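Botulinum neurotoxin type G (Clostridium botulinum, PDB 3MPP) adheres to the host cell surface through this receptor-binding domain, so that the toxin's heavy chain can carry the light-chain protease into the host cytosol. Local coordinates at residues R74-N79 against T193-I198; K108-I113 against F127-I132; T345-L350 against I365-D370. The protein carries 4 engineered substitutions. All blocks are in the same frame, centred on the assembly; numbering follows the deposited sequence.

Interaction 1: residues R74-N79 against T193-I198; sequences RTPKYN and TKFVWI
Arg74 and Trp197 form an antiparallel hydrogen-bonded pair at the end of strand 67-74. Arg74 N donates to Trp197 O at 2.9 Å, and Trp197 N returns a nearly straight bond to Arg74 O. Their CB atoms lie 3.6 Å apart on the same face of the sheet. Past this pair, side chains and water take over. Pro76 CG sits 3.9 Å from the centroid of the Phe195 ring, 14° off its normal, in a CH-pi contact. Phe195 CG lies between the backbone N and the carbonyl carbon (chi1 61°), and its CZ reaches Pro76 CB and CG. Pro76 CD also meets Phe195 O at 3.2 Å. Lys194 NZ donates to two waters, which in turn donate to Pro76 O and Lys77 O. The Arg74 guanidinium is held outside the pair, by Asn141 O and by a salt bridge to Asp426 from the C-terminal subdomain. Strand 195-204 lies between strands 67-74 and 39-43 in one of the two antiparallel sheets of the N-terminal subdomain. Residues 75-79 run from the end of strand 67-74 toward helix 83-88. Lys41 approaches Phe195, and Val196 packs on strand 90-98, joining the two layers of the lectin-like beta sandwich.

Interaction 2: residues K108-I113 against F127-I132; sequences KGNRII and FFEYSI
Arg111 reaches across the hairpin to Glu129 and Phe127, with which it shares one face of the sheet. Its CB is 4.0 Å from Phe128 O. CG packs on Glu129 CB at 3.8 Å. CD passes beside Phe127 CD1. NE then donates to Glu129 OE1 at 2.6 Å, with the acceptor close to the guanidinium plane. NH2 adds a weak bond to the same oxygen. CZ lies 4.0 Å from the centroid of the Phe127 ring, and the two planes are 12° apart. This is a stacked cation-pi contact, and NH1 lies above the rim of the ring. Glu129 CG is anti to the backbone N (chi1 176°), and the extended chain brings OE1 to Arg111.

Ile112 and Phe128 point to the other face and exchange both backbone bonds of their pair. Past the paired strands, Asn110, in the type II' turn from Lys108 to Arg111, binds Tyr130 twice: Tyr130 N donates to Asn110 O, and Asn110 ND2 donates to Tyr130 O at 2.6 Å. Asn110 CB makes a CH-pi contact with the Tyr130 ring, Asn110 O lies over the centre of the same face, and Ile132 CG2 touches CB. Strand 123-129 is one of the sheet's two edge strands within the chain. Lys166 makes a cation-pi contact with Phe127. The flat stack and the carboxylate fix the guanidinium's rotation, and Glu129 would probably offset the positive charge gathered at the ring.

Interaction 3: residues T345-L350 against I365-D370; sequences TFYDVL and ILCEKD
Tyr347 and Lys369 meet where the beta hairpin of strands 346-353 and 364-368 splays apart, in the beta-trefoil C-terminal subdomain. Lys369 lays its aliphatic chain across the Tyr347 ring. Its CD stands 3.5 Å from the ring centroid, only 2° off the normal, so this is a CH-pi contact over the face. CB meets CE2 of the ring, and CG meets CE2 and CZ, while CE moves on toward CE1. A bend at the last torsion (chi4 -63°) then sets NZ 5.3 Å from the centroid, at most a weak cation-pi attraction. The backbone N of Val349 lies over the opposite face.

Cys367 SG comes to the edge of the same ring, 3.7 Å from CD2, in a sulfur-aromatic contact. The carbonyl oxygen of Glu368 is also at this edge, near CE2.

The two strands are neighbours in the trefoil sheet, and the backbone bond between Leu366 and Gln351 lies just beyond the contact. Strand 373-382 continues the sheet on the far side of 364-368. Between the two segments, two waters bridge polar groups. One water donates to Val349 O at 2.8 Å and accepts from Glu368 N at 3.1 Å. Another donates to Glu368 O at 2.6 Å and bonds weakly with Tyr347 OH.

Deeper in, Leu350 is buried, with its methyls against the second strand. Its CD1 packs on Ile365 CG2 at 3.9 Å, and its CD2 rests on Cys367 CB. Leu350 CA makes a CA-H...O contact with Leu366 O. Phe377 of strand 373-382 covers both Leu350 and Ile365, and Leu310 of strand 307-312 also touches Leu350.

Overall arrangement
Interactions 1 and 2 belong to the N-terminal subdomain, and interaction 3 to the C-terminal one, about 39 and 43 Å away between centres. Interaction 2 is nested in the loop that interaction 1 closes, and the two touch where Thr75 packs on Tyr130. All three are partly buried. Interaction 1 joins strands distant in sequence, with one backbone pair and a watery outer end. Interaction 2 is a local hairpin at a sheet edge, with three paired residues on each strand and an Arg-Glu-Phe cluster on one face, Glu129 being exposed. Interaction 3 is also a hairpin, but its strands separate there. Water and ring contacts bridge its outer part, and aliphatic side chains its buried part.

Interaction 1: residues R74-N79 against T193-I198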
loop_
_atom_site.group_PDB
_atom_site.type_symbol
_atom_site.label_atom_id
_atom_site.label_comp_id
_atom_site.label_asym_id
_atom_site.label_seq_id
_atom_site.Cartn_x
_atom_site.Cartn_y
_atom_site.Cartn_z
ATOM N N ARG A 74 3.070 7.191 -3.179
ATOM C CA ARG A 74 2.611 7.112 -1.789
ATOM C C ARG A 74 2.578 8.515 -1.235
ATOM O O ARG A 74 3.622 9.147 -1.116
ATOM C CB ARG A 74 3.600 6.336 -0.916
ATOM C CG ARG A 74 3.338 4.888 -0.712
ATOM C CD ARG A 74 4.192 4.393 0.452
ATOM N NE ARG A 74 3.517 4.676 1.695
ATOM C CZ ARG A 74 4.081 4.714 2.898
ATOM N NH1 ARG A 74 5.378 4.500 3.085
ATOM N NH2 ARG A 74 3.313 4.978 3.926
ATOM N N THR A 75 1.399 9.009 -0.893
ATOM C CA THR A 75 1.288 10.360 -0.373
ATOM C C THR A 75 0.691 10.324 1.035
ATOM O O THR A 75 -0.223 9.551 1.303
ATOM C CB THR A 75 0.434 11.250 -1.331
ATOM O OG1 THR A 75 0.124 12.492 -0.703
ATOM C CG2 THR A 75 -0.853 10.558 -1.709
ATOM N N PRO A 76 1.196 11.179 1.927
ATOM C CA PRO A 76 0.818 11.137 3.345
ATOM C C PRO A 76 -0.617 11.576 3.604
ATOM O O PRO A 76 -1.163 12.392 2.874
ATOM C CB PRO A 76 1.781 12.119 4.014
ATOM C CG PRO A 76 2.458 12.879 2.905
ATOM C CD PRO A 76 2.134 12.272 1.601
ATOM N N LYS A 77 -1.207 11.029 4.660
ATOM C CA LYS A 77 -2.516 11.461 5.131
ATOM C C LYS A 77 -2.499 12.968 5.377
ATOM O O LYS A 77 -1.490 13.528 5.785
ATOM C CB LYS A 77 -2.845 10.760 6.452
ATOM C CG LYS A 77 -4.227 11.051 7.006
ATOM C CD LYS A 77 -4.392 10.364 8.389
ATOM C CE LYS A 77 -5.445 11.080 9.229
ATOM N NZ LYS A 77 -5.008 12.469 9.606
ATOM N N TYR A 78 -3.628 13.612 5.132
ATOM C CA TYR A 78 -3.828 15.005 5.505
ATOM C C TYR A 78 -3.525 15.231 6.989
ATOM O O TYR A 78 -3.644 14.318 7.813
ATOM C CB TYR A 78 -5.279 15.387 5.226
ATOM C CG TYR A 78 -6.275 14.337 5.704
ATOM C CD1 TYR A 78 -6.684 14.282 7.037
ATOM C CD2 TYR A 78 -6.804 13.402 4.817
ATOM C CE1 TYR A 78 -7.619 13.320 7.461
ATOM C CE2 TYR A 78 -7.709 12.437 5.241
ATOM C CZ TYR A 78 -8.105 12.399 6.553
ATOM O OH TYR A 78 -9.004 11.435 6.942
ATOM N N ASN A 79 -3.088 16.433 7.333
ATOM C CA ASN A 79 -3.032 16.818 8.736
ATOM C C ASN A 79 -4.415 17.328 9.142
ATOM O O ASN A 79 -4.967 18.240 8.515
ATOM C CB ASN A 79 -1.960 17.886 8.996
ATOM C CG ASN A 79 -0.544 17.314 9.042
ATOM O OD1 ASN A 79 -0.328 16.144 9.383
ATOM N ND2 ASN A 79 0.430 18.153 8.713
ATOM N N THR A 193 6.377 20.602 5.218
ATOM C CA THR A 193 6.552 19.237 5.693
ATOM C C THR A 193 6.144 18.200 4.661
ATOM O O THR A 193 6.304 17.006 4.903
ATOM C CB THR A 193 5.751 18.954 6.991
ATOM O OG1 THR A 193 4.350 18.876 6.685
ATOM C CG2 THR A 193 6.022 20.035 8.030
ATOM N N LYS A 194 5.624 18.643 3.518
ATOM C CA LYS A 194 5.090 17.711 2.517
ATOM C C LYS A 194 6.175 16.825 1.917
ATOM O O LYS A 194 7.323 17.251 1.733
ATOM C CB LYS A 194 4.353 18.456 1.386
ATOM C CG LYS A 194 3.579 17.525 0.416
ATOM C CD LYS A 194 2.416 16.806 1.131
ATOM C CE LYS A 194 1.241 17.758 1.394
ATOM N NZ LYS A 194 0.203 17.145 2.300
ATOM N N PHE A 195 5.812 15.581 1.622
ATOM C CA PHE A 195 6.691 14.715 0.855
ATOM C C PHE A 195 5.827 13.803 0.009
ATOM O O PHE A 195 4.626 13.691 0.250
ATOM C CB PHE A 195 7.623 13.903 1.769
ATOM C CG PHE A 195 6.895 12.990 2.723
ATOM C CD1 PHE A 195 6.541 11.702 2.340
ATOM C CD2 PHE A 195 6.544 13.430 3.997
ATOM C CE1 PHE A 195 5.854 10.856 3.217
ATOM C CE2 PHE A 195 5.861 12.599 4.869
ATOM C CZ PHE A 195 5.515 11.303 4.475
ATOM N N VAL A 196 6.439 13.190 -0.998
ATOM C CA VAL A 196 5.764 12.231 -1.853
ATOM C C VAL A 196 6.741 11.106 -2.132
ATOM O O VAL A 196 7.909 11.372 -2.423
ATOM C CB VAL A 196 5.371 12.858 -3.228
ATOM C CG1 VAL A 196 4.474 11.904 -3.993
ATOM C CG2 VAL A 196 4.689 14.204 -3.046
ATOM N N TRP A 197 6.280 9.858 -2.047
ATOM C CA TRP A 197 7.121 8.712 -2.417
ATOM C C TRP A 197 6.744 8.261 -3.825
ATOM O O TRP A 197 5.561 8.222 -4.177
ATOM C CB TRP A 197 6.944 7.529 -1.437
ATOM C CG TRP A 197 7.699 7.660 -0.137
ATOM C CD1 TRP A 197 7.222 8.147 1.055
ATOM C CD2 TRP A 197 9.059 7.273 0.102
ATOM N NE1 TRP A 197 8.215 8.093 2.018
ATOM C CE2 TRP A 197 9.345 7.553 1.458
ATOM C CE3 TRP A 197 10.072 6.724 -0.710
ATOM C CZ2 TRP A 197 10.603 7.312 2.019
ATOM C CZ3 TRP A 197 11.311 6.478 -0.154
ATOM C CH2 TRP A 197 11.569 6.770 1.203
ATOM N N ILE A 198 7.751 7.896 -4.617
ATOM C CA ILE A 198 7.538 7.401 -5.975
ATOM C C ILE A 198 8.379 6.140 -6.214
ATOM O O ILE A 198 9.495 6.032 -5.705
ATOM C CB ILE A 198 7.923 8.478 -7.016
ATOM C CG1 ILE A 198 6.925 9.641 -6.965
ATOM C CG2 ILE A 198 7.983 7.877 -8.423
ATOM C CD1 ILE A 198 7.419 10.896 -7.633
HETATM O O HOH W 1 -0.559 14.588 1.505
HETATM O O HOH W 2 -0.051 15.844 4.942
HETATM O O HOH W 3 3.210 17.427 8.778
#

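Interaction 2: residues K108-I113 against F127-I132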
loop_
_atom_site.group_PDB
_atom_site.type_symbol
_atom_site.label_atom_id
_atom_site.label_comp_id
_atom_site.label_asym_id
_atom_site.label_seq_id
_atom_site.Cartn_x
_atom_site.Cartn_y
_atom_site.Cartn_z
ATOM N N LYS A 108 -3.412 17.516 -5.690
ATOM C CA LYS A 108 -4.179 18.507 -4.957
ATOM C C LYS A 108 -5.013 17.773 -3.916
ATOM O O LYS A 108 -6.103 17.271 -4.204
ATOM C CB LYS A 108 -5.066 19.329 -5.895
ATOM C CG LYS A 108 -5.696 20.558 -5.240
ATOM C CD LYS A 108 -6.678 21.231 -6.187
ATOM C CE LYS A 108 -7.222 22.537 -5.626
ATOM N NZ LYS A 108 -8.211 23.121 -6.581
ATOM N N GLY A 109 -4.480 17.693 -2.707
ATOM C CA GLY A 109 -5.163 16.990 -1.643
ATOM C C GLY A 109 -5.337 15.536 -2.020
ATOM O O GLY A 109 -4.363 14.826 -2.268
ATOM N N ASN A 110 -6.589 15.102 -2.076
ATOM C CA ASN A 110 -6.922 13.728 -2.388
ATOM C C ASN A 110 -7.155 13.526 -3.886
ATOM O O ASN A 110 -7.845 12.591 -4.296
ATOM C CB ASN A 110 -8.150 13.299 -1.594
ATOM C CG ASN A 110 -9.342 14.205 -1.839
ATOM O OD1 ASN A 110 -9.192 15.420 -2.009
ATOM N ND2 ASN A 110 -10.535 13.619 -1.858
ATOM N N ARG A 111 -6.573 14.405 -4.697
ATOM C CA ARG A 111 -6.668 14.282 -6.151
ATOM C C ARG A 111 -5.292 14.118 -6.767
ATOM O O ARG A 111 -4.355 14.834 -6.421
ATOM C CB ARG A 111 -7.308 15.525 -6.778
ATOM C CG ARG A 111 -8.795 15.654 -6.588
ATOM C CD ARG A 111 -9.349 16.862 -7.343
ATOM N NE ARG A 111 -10.801 16.864 -7.255
ATOM C CZ ARG A 111 -11.608 17.599 -8.003
ATOM N NH1 ARG A 111 -11.110 18.421 -8.919
ATOM N NH2 ARG A 111 -12.920 17.503 -7.830
ATOM N N ILE A 112 -5.185 13.196 -7.708
ATOM C CA ILE A 112 -3.995 13.094 -8.530
ATOM C C ILE A 112 -4.410 13.545 -9.925
ATOM O O ILE A 112 -5.435 13.098 -10.440
ATOM C CB ILE A 112 -3.446 11.652 -8.541
ATOM C CG1 ILE A 112 -2.191 11.561 -9.410
ATOM C CG2 ILE A 112 -4.505 10.684 -9.011
ATOM C CD1 ILE A 112 -0.919 11.885 -8.674
ATOM N N ILE A 113 -3.629 14.444 -10.523
ATOM C CA ILE A 113 -4.084 15.204 -11.691
ATOM C C ILE A 113 -3.091 15.178 -12.847
ATOM O O ILE A 113 -1.900 15.426 -12.666
ATOM C CB ILE A 113 -4.298 16.688 -11.332
ATOM C CG1 ILE A 113 -5.326 16.841 -10.214
ATOM C CG2 ILE A 113 -4.696 17.488 -12.559
ATOM C CD1 ILE A 113 -5.364 18.247 -9.638
ATOM N N PHE A 127 -8.353 13.777 -13.833
ATOM C CA PHE A 127 -7.895 13.479 -12.485
ATOM C C PHE A 127 -8.553 12.235 -11.895
ATOM O O PHE A 127 -9.595 11.774 -12.378
ATOM C CB PHE A 127 -8.149 14.684 -11.568
ATOM C CG PHE A 127 -9.603 14.978 -11.346
ATOM C CD1 PHE A 127 -10.313 14.302 -10.360
ATOM C CD2 PHE A 127 -10.267 15.914 -12.127
ATOM C CE1 PHE A 127 -11.648 14.559 -10.146
ATOM C CE2 PHE A 127 -11.606 16.180 -11.917
ATOM C CZ PHE A 127 -12.302 15.499 -10.926
ATOM N N PHE A 128 -7.921 11.694 -10.859
ATOM C CA PHE A 128 -8.513 10.653 -10.033
ATOM C C PHE A 128 -8.644 11.195 -8.613
ATOM O O PHE A 128 -7.681 11.736 -8.069
ATOM C CB PHE A 128 -7.642 9.388 -10.041
ATOM C CG PHE A 128 -8.057 8.349 -9.031
ATOM C CD1 PHE A 128 -9.257 7.660 -9.172
ATOM C CD2 PHE A 128 -7.234 8.037 -7.951
ATOM C CE1 PHE A 128 -9.635 6.688 -8.245
ATOM C CE2 PHE A 128 -7.613 7.078 -7.027
ATOM C CZ PHE A 128 -8.820 6.399 -7.176
ATOM N N GLU A 129 -9.831 11.071 -8.022
ATOM C CA GLU A 129 -10.039 11.507 -6.641
ATOM C C GLU A 129 -10.464 10.332 -5.771
ATOM O O GLU A 129 -11.394 9.617 -6.136
ATOM C CB GLU A 129 -11.121 12.589 -6.569
ATOM C CG GLU A 129 -11.462 13.026 -5.131
ATOM C CD GLU A 129 -12.404 14.233 -5.077
ATOM O OE1 GLU A 129 -12.241 15.157 -5.895
ATOM O OE2 GLU A 129 -13.303 14.264 -4.211
ATOM N N TYR A 130 -9.785 10.130 -4.636
ATOM C CA TYR A 130 -10.223 9.137 -3.655
ATOM C C TYR A 130 -10.825 9.839 -2.440
ATOM O O TYR A 130 -10.490 10.986 -2.142
ATOM C CB TYR A 130 -9.078 8.192 -3.239
ATOM C CG TYR A 130 -7.811 8.904 -2.823
ATOM C CD1 TYR A 130 -7.666 9.408 -1.535
ATOM C CD2 TYR A 130 -6.769 9.082 -3.721
ATOM C CE1 TYR A 130 -6.511 10.071 -1.148
ATOM C CE2 TYR A 130 -5.619 9.741 -3.348
ATOM C CZ TYR A 130 -5.495 10.234 -2.056
ATOM O OH TYR A 130 -4.344 10.888 -1.683
ATOM N N SER A 131 -11.724 9.149 -1.750
ATOM C CA SER A 131 -12.423 9.728 -0.604
ATOM C C SER A 131 -11.491 10.035 0.565
ATOM O O SER A 131 -10.501 9.342 0.782
ATOM C CB SER A 131 -13.531 8.779 -0.127
ATOM O OG SER A 131 -14.192 9.296 1.015
ATOM N N ILE A 132 -11.817 11.078 1.318
ATOM C CA ILE A 132 -11.158 11.320 2.589
ATOM C C ILE A 132 -12.196 11.265 3.703
ATOM O O ILE A 132 -12.020 11.858 4.767
ATOM C CB ILE A 132 -10.412 12.674 2.596
ATOM C CG1 ILE A 132 -11.349 13.813 2.184
ATOM C CG2 ILE A 132 -9.230 12.625 1.644
ATOM C CD1 ILE A 132 -10.654 15.163 2.172
HETATM O O HOH W 4 -3.583 12.482 -4.025
HETATM O O HOH W 5 -13.337 15.256 -1.085
#

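Interaction 3: residues T345-L350 against I365-D370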
loop_
_atom_site.group_PDB
_atom_site.type_symbol
_atom_site.label_atom_id
_atom_site.label_comp_id
_atom_site.label_asym_id
_atom_site.label_seq_id
_atom_site.Cartn_x
_atom_site.Cartn_y
_atom_site.Cartn_z
ATOM N N THR A 345 0.262 -29.131 24.602
ATOM C CA THR A 345 -1.137 -29.030 24.184
ATOM C C THR A 345 -1.357 -27.754 23.362
ATOM O O THR A 345 -2.431 -27.529 22.809
ATOM C CB THR A 345 -2.108 -29.058 25.368
ATOM O OG1 THR A 345 -1.828 -27.956 26.235
ATOM C CG2 THR A 345 -1.989 -30.386 26.140
ATOM N N PHE A 346 -0.328 -26.916 23.291
ATOM C CA PHE A 346 -0.399 -25.699 22.490
ATOM C C PHE A 346 0.737 -25.715 21.476
ATOM O O PHE A 346 1.748 -26.387 21.685
ATOM C CB PHE A 346 -0.290 -24.460 23.375
ATOM C CG PHE A 346 -1.271 -24.436 24.522
ATOM C CD1 PHE A 346 -2.630 -24.272 24.291
ATOM C CD2 PHE A 346 -0.830 -24.554 25.827
ATOM C CE1 PHE A 346 -3.534 -24.245 25.355
ATOM C CE2 PHE A 346 -1.725 -24.525 26.890
ATOM C CZ PHE A 346 -3.078 -24.365 26.647
ATOM N N TYR A 347 0.580 -24.967 20.389
ATOM C CA TYR A 347 1.591 -24.930 19.348
ATOM C C TYR A 347 1.697 -23.523 18.771
ATOM O O TYR A 347 0.674 -22.875 18.503
ATOM C CB TYR A 347 1.207 -25.924 18.255
ATOM C CG TYR A 347 2.286 -26.199 17.222
ATOM C CD1 TYR A 347 3.576 -26.525 17.612
ATOM C CD2 TYR A 347 1.997 -26.172 15.855
ATOM C CE1 TYR A 347 4.565 -26.804 16.678
ATOM C CE2 TYR A 347 2.984 -26.456 14.911
ATOM C CZ TYR A 347 4.263 -26.766 15.333
ATOM O OH TYR A 347 5.254 -27.040 14.419
ATOM N N ASP A 348 2.924 -23.049 18.556
ATOM C CA ASP A 348 3.118 -21.654 18.163
ATOM C C ASP A 348 3.719 -21.453 16.777
ATOM O O ASP A 348 3.840 -20.324 16.309
ATOM C CB ASP A 348 3.950 -20.898 19.202
ATOM C CG ASP A 348 5.343 -21.512 19.404
ATOM O OD1 ASP A 348 5.619 -22.610 18.883
ATOM O OD2 ASP A 348 6.157 -20.891 20.099
ATOM N N VAL A 349 4.064 -22.541 16.113
ATOM C CA VAL A 349 4.668 -22.447 14.784
ATOM C C VAL A 349 3.607 -22.222 13.681
ATOM O O VAL A 349 2.750 -23.082 13.410
ATOM C CB VAL A 349 5.515 -23.685 14.478
ATOM C CG1 VAL A 349 6.122 -23.568 13.088
ATOM C CG2 VAL A 349 6.604 -23.858 15.562
ATOM N N LEU A 350 3.669 -21.044 13.068
ATOM C CA LEU A 350 2.696 -20.628 12.072
ATOM C C LEU A 350 3.362 -20.422 10.716
ATOM O O LEU A 350 4.587 -20.390 10.607
ATOM C CB LEU A 350 2.065 -19.296 12.485
ATOM C CG LEU A 350 1.570 -19.207 13.923
ATOM C CD1 LEU A 350 1.068 -17.781 14.230
ATOM C CD2 LEU A 350 0.493 -20.263 14.148
ATOM N N ILE A 365 -2.953 -16.648 7.660
ATOM C CA ILE A 365 -2.056 -17.275 8.635
ATOM C C ILE A 365 -2.526 -18.698 8.895
ATOM O O ILE A 365 -3.642 -18.905 9.355
ATOM C CB ILE A 365 -2.000 -16.481 9.959
ATOM C CG1 ILE A 365 -1.653 -15.021 9.678
ATOM C CG2 ILE A 365 -0.985 -17.121 10.931
ATOM C CD1 ILE A 365 -2.216 -14.023 10.670
ATOM N N LEU A 366 -1.657 -19.658 8.582
ATOM C CA LEU A 366 -1.947 -21.075 8.648
ATOM C C LEU A 366 -1.210 -21.713 9.829
ATOM O O LEU A 366 -0.131 -21.272 10.208
ATOM C CB LEU A 366 -1.492 -21.735 7.331
ATOM C CG LEU A 366 -1.375 -23.259 7.239
ATOM C CD1 LEU A 366 -2.731 -23.928 7.326
ATOM C CD2 LEU A 366 -0.651 -23.701 5.958
ATOM N N CYS A 367 -1.809 -22.737 10.424
ATOM C CA CYS A 367 -1.093 -23.588 11.364
ATOM C C CYS A 367 -1.297 -25.051 11.002
ATOM O O CYS A 367 -2.438 -25.515 10.867
ATOM C CB CYS A 367 -1.540 -23.345 12.805
ATOM S SG CYS A 367 -0.547 -24.233 14.043
ATOM N N GLU A 368 -0.189 -25.766 10.831
ATOM C CA GLU A 368 -0.201 -27.186 10.483
ATOM C C GLU A 368 0.855 -27.914 11.318
ATOM O O GLU A 368 1.908 -27.357 11.594
ATOM C CB GLU A 368 0.144 -27.382 9.008
ATOM C CG GLU A 368 -0.952 -27.039 8.023
ATOM C CD GLU A 368 -0.592 -27.464 6.604
ATOM O OE1 GLU A 368 0.617 -27.593 6.307
ATOM O OE2 GLU A 368 -1.515 -27.667 5.784
ATOM N N LYS A 369 0.578 -29.153 11.709
ATOM C CA LYS A 369 1.570 -29.944 12.456
ATOM C C LYS A 369 1.331 -31.452 12.378
ATOM O O LYS A 369 0.760 -32.046 13.293
ATOM C CB LYS A 369 1.617 -29.515 13.925
ATOM C CG LYS A 369 2.734 -30.165 14.763
ATOM C CD LYS A 369 2.494 -29.935 16.259
ATOM C CE LYS A 369 3.719 -30.256 17.106
ATOM N NZ LYS A 369 4.110 -31.690 17.020
ATOM N N ASP A 370 1.737 -32.067 11.274
ATOM C CA ASP A 370 2.157 -31.352 10.080
ATOM C C ASP A 370 1.382 -32.003 8.948
ATOM O O ASP A 370 1.138 -31.401 7.901
ATOM C CB ASP A 370 3.666 -31.473 9.862
ATOM C CG ASP A 370 4.216 -30.368 8.977
ATOM O OD1 ASP A 370 3.409 -29.644 8.355
ATOM O OD2 ASP A 370 5.454 -30.220 8.905
HETATM O O HOH W 6 4.293 -26.518 11.227
HETATM O O HOH W 7 2.564 -24.368 10.905
#